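Local coordinates for protein hypoxanthine-guanine phosphoribosyltransferase (PDB 1PZM) that probably transfers the 5-phosphoribosyl group of phosphoribosylpyrophosphate to hypoxanthine or guanine, making IMP or GMP in purine salvage, at residues A[110-115]-A[139-144]; A[155-160]-A[172-177]; A[178-183]-A[197-202]. One frame throughout, in Å; residues are numbered along the deposited sequence.

Contact 1: residues A[110-115]-A[139-144]; sequences LDVRDS and RFMLAK
Asp111 and Lys144 reach toward each other tip to tip and form the salt bridge of this contact. Lys144 NZ lies 2.7 Å from Asp111 OD2. It meets that oxygen on the syn side, 17° out of the carboxylate plane. The other oxygen, Asp111 OD1, accepts a hydrogen bond from Val112 N at 2.7 Å, which comes in from above the carboxylate plane. The carboxylate is thus held by two donors. It also sits at the edge of the Phe140 ring, with Asp111 OD1 3.7 Å from Phe140 CE2. Met141 closes the inner side. A bend at chi2 (-55°) sets the position of its SD. The terminal CE lies 3.8 Å from Asp111 OD1. Met141 is buried and packs on Leu62, Ile91, Ile121 and Leu123 of the parallel sheet. The apolar match across the contact is looser: Val112 CG1 is 4.5 Å from Met141 CE. The salt bridge lies on the outer, partly exposed side. The contact ties the loop between strands 86-91 and 120-125 to the end of helix 132-142. Such a helix packed on a parallel sheet is part of the alpha/beta fold of type I phosphoribosyltransferases.

Contact 2: residues A[155-160]-A[172-177]; sequences LDKPSG and ITIPRA. Unlike the reference sequence in segment 172-177: Arg176 (reference His). With 5GP (guanosine-5'-monophosphate), chain C.
The flat guanidinium of Arg176 is approached obliquely by Gly160 CA, which lies 3.8 Å from Arg176 CD. Ser159 OG reaches the same side chain lower down, at CG. Arg176, a histidine in the reference sequence, has its NH2 in a salt bridge with Asp129. The second flat group, the carboxylate of Asp156, pairs with Arg161. Its OD1 also accepts a hydrogen bond from a water that is bonded to Thr173 OG1. The third is the base of the bound GMP. Lys157 NZ meets it on the Hoogsteen side, donating to N7 at 2.6 Å and to O6 at 2.7 Å.

Behind these groups the two segments pair as parallel strands. Asp156 N donates to Ile172 O at 2.9 Å, and Ile174 N donates to Asp156 O at 2.9 Å. Both bonds are close to straight. Leu155 and Ile172 lie side by side, pointing the same way. Beyond the paired residues, Pro158 CG touches Thr173 CG2 at 3.6 Å.

Lys157 links the strand ends to the ligand. Its CG rests on Ile174 CG1 at 3.6 Å. A bend at chi3 (-68°) turns CE out of line with the first part of the chain. NZ also donates to Ala177 O at 3.0 Å, from 35° out of the carbonyl plane. A second water accepts from NZ and, weakly, from Arg176 NE, and so sits between two like-charged side chains.

NZ has four acceptors around it but three N-H groups, so at least one N-H is probably shared. The several partners would fix the place of the tip. A donor offered to both O6 and N7 suits a 6-oxopurine, consistent with an enzyme that uses guanine and hypoxanthine.

Contact 3: residues A[178-183]-A[197-202]; sequences FVIGYG and CVLKKE. Unlike the reference sequence in segment 178-183: Gly183 (reference Val). With 5GP (guanosine-5'-monophosphate), chain C.
Ile180 and Leu199 cross at about a right angle, with Ile180 CG2 4.0 Å from Leu199 CB. Ile180 CG1 also comes to 4.1 Å from Cys197 CB, so one side chain spans two residues of the opposite strand. On the other face of the sheet, Val179 and Val198 meet more loosely through their methyl groups. Phe178 touches the tip of Leu199 with its ring, CD1 to CD2 at 4.2 Å. Its CG is anti to the backbone N (chi1 -171°), and the ring beyond it lies against the guanine base. The base of GMP covers one face of this ring, with base atom N1 about 3.5 Å above the ring plane and over its centre.

The backbones run antiparallel. Ile180 and Cys197 form a hydrogen-bonded pair, N to O in both directions. Leu199 N adds a nearly straight bond to Phe178 O at 3.2 Å. Val179 and Val198 are a non-hydrogen-bonded pair, so the polar backbone atoms of Val179 serve the ligand instead. Val179 N donates to O6 of GMP at 2.8 Å. Val179 O accepts from N1 at 2.6 Å and, weakly, from N2. This pattern reads the 6-oxo and N1-H groups of the purine.

Strand 196-199 lies in the middle of a small antiparallel sheet, between strands 23-28 and 179-180. Val179 and Val198 both pack on Leu27 of strand 23-28. Phe186, from the loop that joins the two strands of the contact, packs on Ile180 and Leu199. Just after strand 179-180, Tyr182 packs on Val33 and Trp34 of helix 30-48 and touches Arg77 of the second subunit.

The contacts follow one another along the chain, each closing before the next opens. Contacts 2 and 3 are neighbours, with centres about 13 Å apart, and they touch where Leu155 CD1 packs on Val179 CG2 at 3.6 Å. Both reach the bound GMP. Contact 2 joins strands 148-156 and 169-173 of the parallel sheet, while contact 3 belongs to the small antiparallel sheet, so the base lies where the two sheets meet. Contact 1 lies on the opposite side of the chain's centre, about 27 Å from contact 2 and 31 Å from contact 3, between centres. Helix 132-142 leads from it into strand 148-156 of contact 2.

Contact 1: residues A[110-115]-A[139-144]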
loop_
_atom_site.group_PDB
_atom_site.type_symbol
_atom_site.label_atom_id
_atom_site.label_comp_id
_atom_site.label_asym_id
_atom_site.label_seq_id
_atom_site.Cartn_x
_atom_site.Cartn_y
_atom_site.Cartn_z
ATOM N N LEU A 110 -6.591 10.926 8.830
ATOM C CA LEU A 110 -6.970 9.513 8.981
ATOM C C LEU A 110 -6.196 8.920 10.171
ATOM O O LEU A 110 -4.949 8.862 10.184
ATOM C CB LEU A 110 -6.744 8.718 7.692
ATOM C CG LEU A 110 -7.374 7.343 7.544
ATOM C CD1 LEU A 110 -8.908 7.330 7.503
ATOM C CD2 LEU A 110 -6.813 6.708 6.298
ATOM N N ASP A 111 -6.960 8.550 11.192
ATOM C CA ASP A 111 -6.396 8.007 12.397
ATOM C C ASP A 111 -6.543 6.500 12.335
ATOM O O ASP A 111 -7.241 6.002 11.446
ATOM C CB ASP A 111 -7.124 8.586 13.595
ATOM C CG ASP A 111 -6.340 8.445 14.867
ATOM O OD1 ASP A 111 -5.249 7.850 14.855
ATOM O OD2 ASP A 111 -6.743 8.896 15.947
ATOM N N VAL A 112 -5.861 5.786 13.243
ATOM C CA VAL A 112 -6.066 4.342 13.445
ATOM C C VAL A 112 -7.547 3.959 13.653
ATOM O O VAL A 112 -8.310 4.689 14.310
ATOM C CB VAL A 112 -5.265 3.784 14.669
ATOM C CG1 VAL A 112 -3.751 3.841 14.422
ATOM C CG2 VAL A 112 -5.650 4.480 15.979
ATOM N N ARG A 113 -7.933 2.809 13.110
ATOM C CA ARG A 113 -9.281 2.271 13.286
ATOM C C ARG A 113 -9.345 1.403 14.553
ATOM O O ARG A 113 -10.309 1.511 15.332
ATOM N N ASP A 114 -8.333 0.531 14.725
ATOM C CA ASP A 114 -8.152 -0.297 15.926
ATOM C C ASP A 114 -7.655 0.606 17.060
ATOM O O ASP A 114 -6.853 1.521 16.802
ATOM C CB ASP A 114 -7.088 -1.405 15.700
ATOM C CG ASP A 114 -7.654 -2.695 15.032
ATOM O OD1 ASP A 114 -8.831 -2.686 14.578
ATOM O OD2 ASP A 114 -6.992 -3.773 14.922
ATOM N N SER A 115 -8.117 0.360 18.296
ATOM C CA SER A 115 -7.451 0.932 19.481
ATOM C C SER A 115 -6.023 0.384 19.547
ATOM O O SER A 115 -5.792 -0.817 19.333
ATOM C CB SER A 115 -8.172 0.579 20.778
ATOM O OG SER A 115 -7.570 1.235 21.885
ATOM N N ARG A 139 4.408 12.067 18.873
ATOM C CA ARG A 139 3.724 12.676 20.017
ATOM C C ARG A 139 2.265 12.259 20.015
ATOM O O ARG A 139 1.690 11.914 21.062
ATOM C CB ARG A 139 3.801 14.218 19.977
ATOM C CG ARG A 139 5.219 14.815 20.037
ATOM C CD ARG A 139 5.313 16.342 20.353
ATOM N NE ARG A 139 6.727 16.749 20.341
ATOM C CZ ARG A 139 7.514 16.814 21.412
ATOM N NH1 ARG A 139 7.039 16.556 22.632
ATOM N NH2 ARG A 139 8.783 17.177 21.272
ATOM N N PHE A 140 1.665 12.303 18.832
ATOM C CA PHE A 140 0.277 12.010 18.714
ATOM C C PHE A 140 -0.045 10.528 19.008
ATOM O O PHE A 140 -1.055 10.237 19.650
ATOM C CB PHE A 140 -0.221 12.451 17.355
ATOM C CG PHE A 140 -1.688 12.210 17.151
ATOM C CD1 PHE A 140 -2.610 13.197 17.457
ATOM C CD2 PHE A 140 -2.139 10.993 16.646
ATOM C CE1 PHE A 140 -3.980 12.976 17.259
ATOM C CE2 PHE A 140 -3.499 10.755 16.448
ATOM C CZ PHE A 140 -4.430 11.750 16.754
ATOM N N MET A 141 0.790 9.594 18.567
ATOM C CA MET A 141 0.541 8.172 18.850
ATOM C C MET A 141 0.817 7.834 20.334
ATOM O O MET A 141 0.111 7.007 20.919
ATOM C CB MET A 141 1.326 7.245 17.882
ATOM C CG MET A 141 0.826 7.290 16.420
ATOM S SD MET A 141 -0.946 6.926 16.294
ATOM C CE MET A 141 -1.457 7.678 14.663
ATOM N N LEU A 142 1.818 8.496 20.923
ATOM C CA LEU A 142 2.215 8.322 22.342
ATOM C C LEU A 142 1.094 8.555 23.360
ATOM O O LEU A 142 0.999 7.849 24.374
ATOM C CB LEU A 142 3.426 9.218 22.704
ATOM C CG LEU A 142 4.792 8.707 22.178
ATOM C CD1 LEU A 142 5.942 9.737 22.214
ATOM C CD2 LEU A 142 5.220 7.397 22.866
ATOM N N ALA A 143 0.261 9.560 23.091
ATOM C CA ALA A 143 -0.881 9.908 23.953
ATOM C C ALA A 143 -2.061 8.932 23.809
ATOM O O ALA A 143 -3.093 9.148 24.437
ATOM C CB ALA A 143 -1.346 11.354 23.694
ATOM N N LYS A 144 -1.917 7.888 22.965
ATOM C CA LYS A 144 -2.892 6.770 22.877
ATOM C C LYS A 144 -2.488 5.596 23.813
ATOM O O LYS A 144 -3.150 4.544 23.860
ATOM C CB LYS A 144 -3.032 6.262 21.441
ATOM C CG LYS A 144 -3.571 7.275 20.434
ATOM C CD LYS A 144 -3.678 6.622 19.051
ATOM C CE LYS A 144 -4.200 7.571 17.979
ATOM N NZ LYS A 144 -5.648 7.877 18.140
#

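Contact 2: residues A[155-160]-A[172-177]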
loop_
_atom_site.group_PDB
_atom_site.type_symbol
_atom_site.label_atom_id
_atom_site.label_comp_id
_atom_site.label_asym_id
_atom_site.label_seq_id
_atom_site.Cartn_x
_atom_site.Cartn_y
_atom_site.Cartn_z
ATOM N N LEU A 155 14.221 5.690 4.039
ATOM C CA LEU A 155 15.269 6.628 3.670
ATOM C C LEU A 155 15.359 7.686 4.732
ATOM O O LEU A 155 14.454 8.483 4.924
ATOM C CB LEU A 155 14.958 7.284 2.321
ATOM C CG LEU A 155 14.827 6.368 1.124
ATOM C CD1 LEU A 155 14.540 7.254 -0.074
ATOM C CD2 LEU A 155 16.173 5.585 0.953
ATOM N N ASP A 156 16.490 7.730 5.427
ATOM C CA ASP A 156 16.680 8.773 6.456
ATOM C C ASP A 156 17.625 9.798 5.892
ATOM O O ASP A 156 18.745 9.430 5.456
ATOM C CB ASP A 156 17.278 8.124 7.728
ATOM C CG ASP A 156 17.103 8.988 8.953
ATOM O OD1 ASP A 156 17.787 8.730 9.977
ATOM O OD2 ASP A 156 16.277 9.941 8.957
ATOM N N LYS A 157 17.244 11.086 5.970
ATOM C CA LYS A 157 18.142 12.195 5.623
ATOM C C LYS A 157 18.506 13.004 6.865
ATOM O O LYS A 157 18.010 14.157 7.050
ATOM C CB LYS A 157 17.523 13.106 4.510
ATOM C CG LYS A 157 17.165 12.315 3.209
ATOM C CD LYS A 157 16.752 13.235 1.992
ATOM C CE LYS A 157 15.496 13.901 2.240
ATOM N NZ LYS A 157 14.745 14.433 0.968
ATOM N N PRO A 158 19.404 12.461 7.710
ATOM C CA PRO A 158 19.705 13.113 8.997
ATOM C C PRO A 158 20.372 14.487 8.851
ATOM O O PRO A 158 20.288 15.358 9.773
ATOM C CB PRO A 158 20.595 12.083 9.740
ATOM C CG PRO A 158 21.225 11.178 8.645
ATOM C CD PRO A 158 20.193 11.220 7.518
ATOM N N SER A 159 20.988 14.748 7.705
ATOM C CA SER A 159 21.604 16.081 7.574
ATOM C C SER A 159 20.513 17.148 7.429
ATOM O O SER A 159 20.806 18.272 7.527
ATOM C CB SER A 159 22.613 16.184 6.424
ATOM O OG SER A 159 21.991 15.949 5.155
ATOM N N GLY A 160 19.268 16.740 7.187
ATOM C CA GLY A 160 18.145 17.652 7.099
ATOM C C GLY A 160 17.431 18.053 8.400
ATOM O O GLY A 160 16.493 18.861 8.337
ATOM N N ILE A 172 18.021 2.865 5.271
ATOM C CA ILE A 172 19.112 3.409 4.457
ATOM C C ILE A 172 19.310 4.871 4.792
ATOM O O ILE A 172 18.318 5.602 4.863
ATOM C CB ILE A 172 18.763 3.288 2.965
ATOM C CG1 ILE A 172 18.311 1.854 2.643
ATOM C CG2 ILE A 172 19.952 3.754 2.101
ATOM C CD1 ILE A 172 17.851 1.675 1.172
ATOM N N THR A 173 20.567 5.299 4.988
ATOM C CA THR A 173 20.864 6.702 5.328
ATOM C C THR A 173 21.435 7.359 4.088
ATOM O O THR A 173 22.351 6.817 3.501
ATOM C CB THR A 173 21.870 6.736 6.496
ATOM O OG1 THR A 173 21.205 6.238 7.663
ATOM C CG2 THR A 173 22.283 8.220 6.904
ATOM N N ILE A 174 20.893 8.509 3.662
ATOM C CA ILE A 174 21.330 9.100 2.385
ATOM C C ILE A 174 21.534 10.575 2.552
ATOM O O ILE A 174 21.008 11.172 3.491
ATOM C CB ILE A 174 20.274 8.942 1.258
ATOM C CG1 ILE A 174 18.989 9.695 1.650
ATOM C CG2 ILE A 174 20.010 7.469 0.932
ATOM C CD1 ILE A 174 17.866 9.732 0.559
ATOM N N PRO A 175 22.286 11.188 1.649
ATOM C CA PRO A 175 22.479 12.641 1.749
ATOM C C PRO A 175 21.229 13.384 1.297
ATOM O O PRO A 175 20.210 12.779 0.895
ATOM C CB PRO A 175 23.725 12.924 0.884
ATOM C CG PRO A 175 23.870 11.749 -0.015
ATOM C CD PRO A 175 22.992 10.590 0.499
ATOM N N ARG A 176 21.238 14.693 1.476
ATOM C CA ARG A 176 20.098 15.469 1.038
ATOM C C ARG A 176 19.962 15.372 -0.483
ATOM O O ARG A 176 20.950 15.392 -1.252
ATOM C CB ARG A 176 20.162 16.877 1.581
ATOM C CG ARG A 176 19.648 16.897 3.021
ATOM C CD ARG A 176 19.071 18.212 3.478
ATOM N NE ARG A 176 17.636 18.305 3.186
ATOM C CZ ARG A 176 16.989 19.465 3.022
ATOM N NH1 ARG A 176 17.655 20.609 3.130
ATOM N NH2 ARG A 176 15.682 19.493 2.764
ATOM N N ALA A 177 18.755 15.133 -0.905
ATOM C CA ALA A 177 18.497 15.106 -2.307
ATOM C C ALA A 177 17.004 14.848 -2.425
ATOM O O ALA A 177 16.383 14.221 -1.558
ATOM C CB ALA A 177 19.298 13.981 -2.963
HETATM P P 5GP C . 9.885 16.275 7.017
HETATM O O1P 5GP C . 10.784 15.234 7.589
HETATM O O2P 5GP C . 10.578 17.573 6.802
HETATM O O3P 5GP C . 8.846 16.505 8.051
HETATM O "O5'" 5GP C . 9.238 15.715 5.660
HETATM C "C5'" 5GP C . 8.222 16.418 4.933
HETATM C "C4'" 5GP C . 7.494 15.514 3.893
HETATM O "O4'" 5GP C . 8.206 15.371 2.655
HETATM C "C3'" 5GP C . 7.209 14.088 4.356
HETATM O "O3'" 5GP C . 5.926 13.638 3.914
HETATM C "C2'" 5GP C . 8.319 13.310 3.667
HETATM O "O2'" 5GP C . 7.974 11.958 3.568
HETATM C "C1'" 5GP C . 8.509 14.028 2.322
HETATM N N9 5GP C . 9.917 13.981 1.826
HETATM C C8 5GP C . 11.087 14.568 2.345
HETATM N N7 5GP C . 12.154 14.341 1.460
HETATM C C5 5GP C . 11.550 13.862 0.318
HETATM C C6 5GP C . 12.084 13.439 -0.906
HETATM O O6 5GP C . 13.339 13.436 -1.102
HETATM N N1 5GP C . 11.227 12.984 -1.907
HETATM C C2 5GP C . 9.849 12.973 -1.687
HETATM N N2 5GP C . 8.998 12.576 -2.630
HETATM N N3 5GP C . 9.331 13.369 -0.486
HETATM C C4 5GP C . 10.191 13.814 0.502
HETATM O O HOH W 1 20.385 7.676 9.712
HETATM O O HOH W 2 15.748 16.837 1.534
#

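Contact 3: residues A[178-183]-A[197-202]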
loop_
_atom_site.group_PDB
_atom_site.type_symbol
_atom_site.label_atom_id
_atom_site.label_comp_id
_atom_site.label_asym_id
_atom_site.label_seq_id
_atom_site.Cartn_x
_atom_site.Cartn_y
_atom_site.Cartn_z
ATOM N N PHE A 178 16.391 15.316 -3.482
ATOM C CA PHE A 178 14.978 15.017 -3.561
ATOM C C PHE A 178 14.778 13.686 -4.297
ATOM O O PHE A 178 15.180 13.548 -5.442
ATOM C CB PHE A 178 14.235 16.152 -4.208
ATOM C CG PHE A 178 12.750 15.994 -4.132
ATOM C CD1 PHE A 178 12.072 15.237 -5.078
ATOM C CD2 PHE A 178 12.042 16.570 -3.104
ATOM C CE1 PHE A 178 10.688 15.107 -5.018
ATOM C CE2 PHE A 178 10.676 16.443 -3.031
ATOM C CZ PHE A 178 9.995 15.696 -3.994
ATOM N N VAL A 179 14.190 12.692 -3.639
ATOM C CA VAL A 179 13.993 11.441 -4.337
ATOM C C VAL A 179 12.542 11.163 -4.746
ATOM O O VAL A 179 11.619 11.739 -4.139
ATOM C CB VAL A 179 14.575 10.255 -3.588
ATOM C CG1 VAL A 179 16.119 10.524 -3.161
ATOM C CG2 VAL A 179 13.675 9.838 -2.441
ATOM N N ILE A 180 12.381 10.277 -5.759
ATOM C CA ILE A 180 11.085 9.844 -6.273
ATOM C C ILE A 180 11.182 8.313 -6.424
ATOM O O ILE A 180 12.291 7.751 -6.340
ATOM C CB ILE A 180 10.786 10.514 -7.654
ATOM C CG1 ILE A 180 11.874 10.066 -8.671
ATOM C CG2 ILE A 180 10.711 12.093 -7.509
ATOM C CD1 ILE A 180 11.589 10.369 -10.117
ATOM N N GLY A 181 10.033 7.658 -6.631
ATOM C CA GLY A 181 10.016 6.218 -6.872
ATOM C C GLY A 181 9.693 5.408 -5.635
ATOM O O GLY A 181 9.765 5.947 -4.562
ATOM N N TYR A 182 9.287 4.137 -5.773
ATOM C CA TYR A 182 9.076 3.297 -4.571
ATOM C C TYR A 182 8.072 3.963 -3.548
ATOM O O TYR A 182 8.245 3.937 -2.290
ATOM C CB TYR A 182 10.425 2.861 -3.976
ATOM C CG TYR A 182 10.313 1.630 -3.098
ATOM C CD1 TYR A 182 10.272 0.350 -3.671
ATOM C CD2 TYR A 182 10.196 1.754 -1.709
ATOM C CE1 TYR A 182 10.087 -0.773 -2.887
ATOM C CE2 TYR A 182 10.025 0.636 -0.904
ATOM C CZ TYR A 182 9.992 -0.629 -1.507
ATOM O OH TYR A 182 9.857 -1.769 -0.721
ATOM N N GLY A 183 6.988 4.517 -4.127
ATOM C CA GLY A 183 5.959 5.187 -3.337
ATOM C C GLY A 183 6.143 6.675 -3.197
ATOM O O GLY A 183 5.188 7.350 -2.796
ATOM N N CYS A 197 14.946 6.995 -7.272
ATOM C CA CYS A 197 15.770 7.839 -8.129
ATOM C C CYS A 197 15.914 9.263 -7.596
ATOM O O CYS A 197 15.064 9.727 -6.847
ATOM C CB CYS A 197 15.211 7.884 -9.538
ATOM S SG CYS A 197 14.991 6.249 -10.323
ATOM N N VAL A 198 16.991 9.941 -7.972
ATOM C CA VAL A 198 17.125 11.360 -7.667
ATOM C C VAL A 198 16.567 12.134 -8.847
ATOM O O VAL A 198 16.985 11.916 -9.977
ATOM C CB VAL A 198 18.593 11.741 -7.416
ATOM C CG1 VAL A 198 18.710 13.251 -7.048
ATOM C CG2 VAL A 198 19.118 10.907 -6.325
ATOM N N LEU A 199 15.601 13.013 -8.577
ATOM C CA LEU A 199 14.815 13.701 -9.623
ATOM C C LEU A 199 15.704 14.662 -10.450
ATOM O O LEU A 199 16.465 15.476 -9.871
ATOM C CB LEU A 199 13.629 14.455 -8.978
ATOM C CG LEU A 199 12.719 15.245 -9.926
ATOM C CD1 LEU A 199 11.834 14.341 -10.820
ATOM C CD2 LEU A 199 11.860 16.223 -9.160
ATOM N N LYS A 200 15.611 14.571 -11.791
ATOM C CA LYS A 200 16.353 15.493 -12.689
ATOM C C LYS A 200 16.092 16.984 -12.336
ATOM O O LYS A 200 14.925 17.421 -12.343
ATOM C CB LYS A 200 15.995 15.245 -14.170
ATOM C CG LYS A 200 16.976 14.393 -14.975
ATOM C CD LYS A 200 16.440 14.181 -16.393
ATOM C CE LYS A 200 17.042 12.972 -17.122
ATOM N NZ LYS A 200 16.407 12.787 -18.490
ATOM N N LYS A 201 17.172 17.733 -12.050
ATOM C CA LYS A 201 17.174 19.172 -11.690
ATOM C C LYS A 201 16.013 20.154 -12.038
ATOM O O LYS A 201 15.976 21.263 -11.486
ATOM N N GLU A 202 15.094 19.774 -12.936
ATOM C CA GLU A 202 13.939 20.610 -13.310
ATOM C C GLU A 202 12.599 20.026 -12.831
ATOM O O GLU A 202 12.090 19.042 -13.391
HETATM P P 5GP C . 9.885 16.275 7.017
HETATM O O1P 5GP C . 10.784 15.234 7.589
HETATM O O2P 5GP C . 10.578 17.573 6.802
HETATM O O3P 5GP C . 8.846 16.505 8.051
HETATM O "O5'" 5GP C . 9.238 15.715 5.660
HETATM C "C5'" 5GP C . 8.222 16.418 4.933
HETATM C "C4'" 5GP C . 7.494 15.514 3.893
HETATM O "O4'" 5GP C . 8.206 15.371 2.655
HETATM C "C3'" 5GP C . 7.209 14.088 4.356
HETATM O "O3'" 5GP C . 5.926 13.638 3.914
HETATM C "C2'" 5GP C . 8.319 13.310 3.667
HETATM O "O2'" 5GP C . 7.974 11.958 3.568
HETATM C "C1'" 5GP C . 8.509 14.028 2.322
HETATM N N9 5GP C . 9.917 13.981 1.826
HETATM C C8 5GP C . 11.087 14.568 2.345
HETATM N N7 5GP C . 12.154 14.341 1.460
HETATM C C5 5GP C . 11.550 13.862 0.318
HETATM C C6 5GP C . 12.084 13.439 -0.906
HETATM O O6 5GP C . 13.339 13.436 -1.102
HETATM N N1 5GP C . 11.227 12.984 -1.907
HETATM C C2 5GP C . 9.849 12.973 -1.687
HETATM N N2 5GP C . 8.998 12.576 -2.630
HETATM N N3 5GP C . 9.331 13.369 -0.486
HETATM C C4 5GP C . 10.191 13.814 0.502
#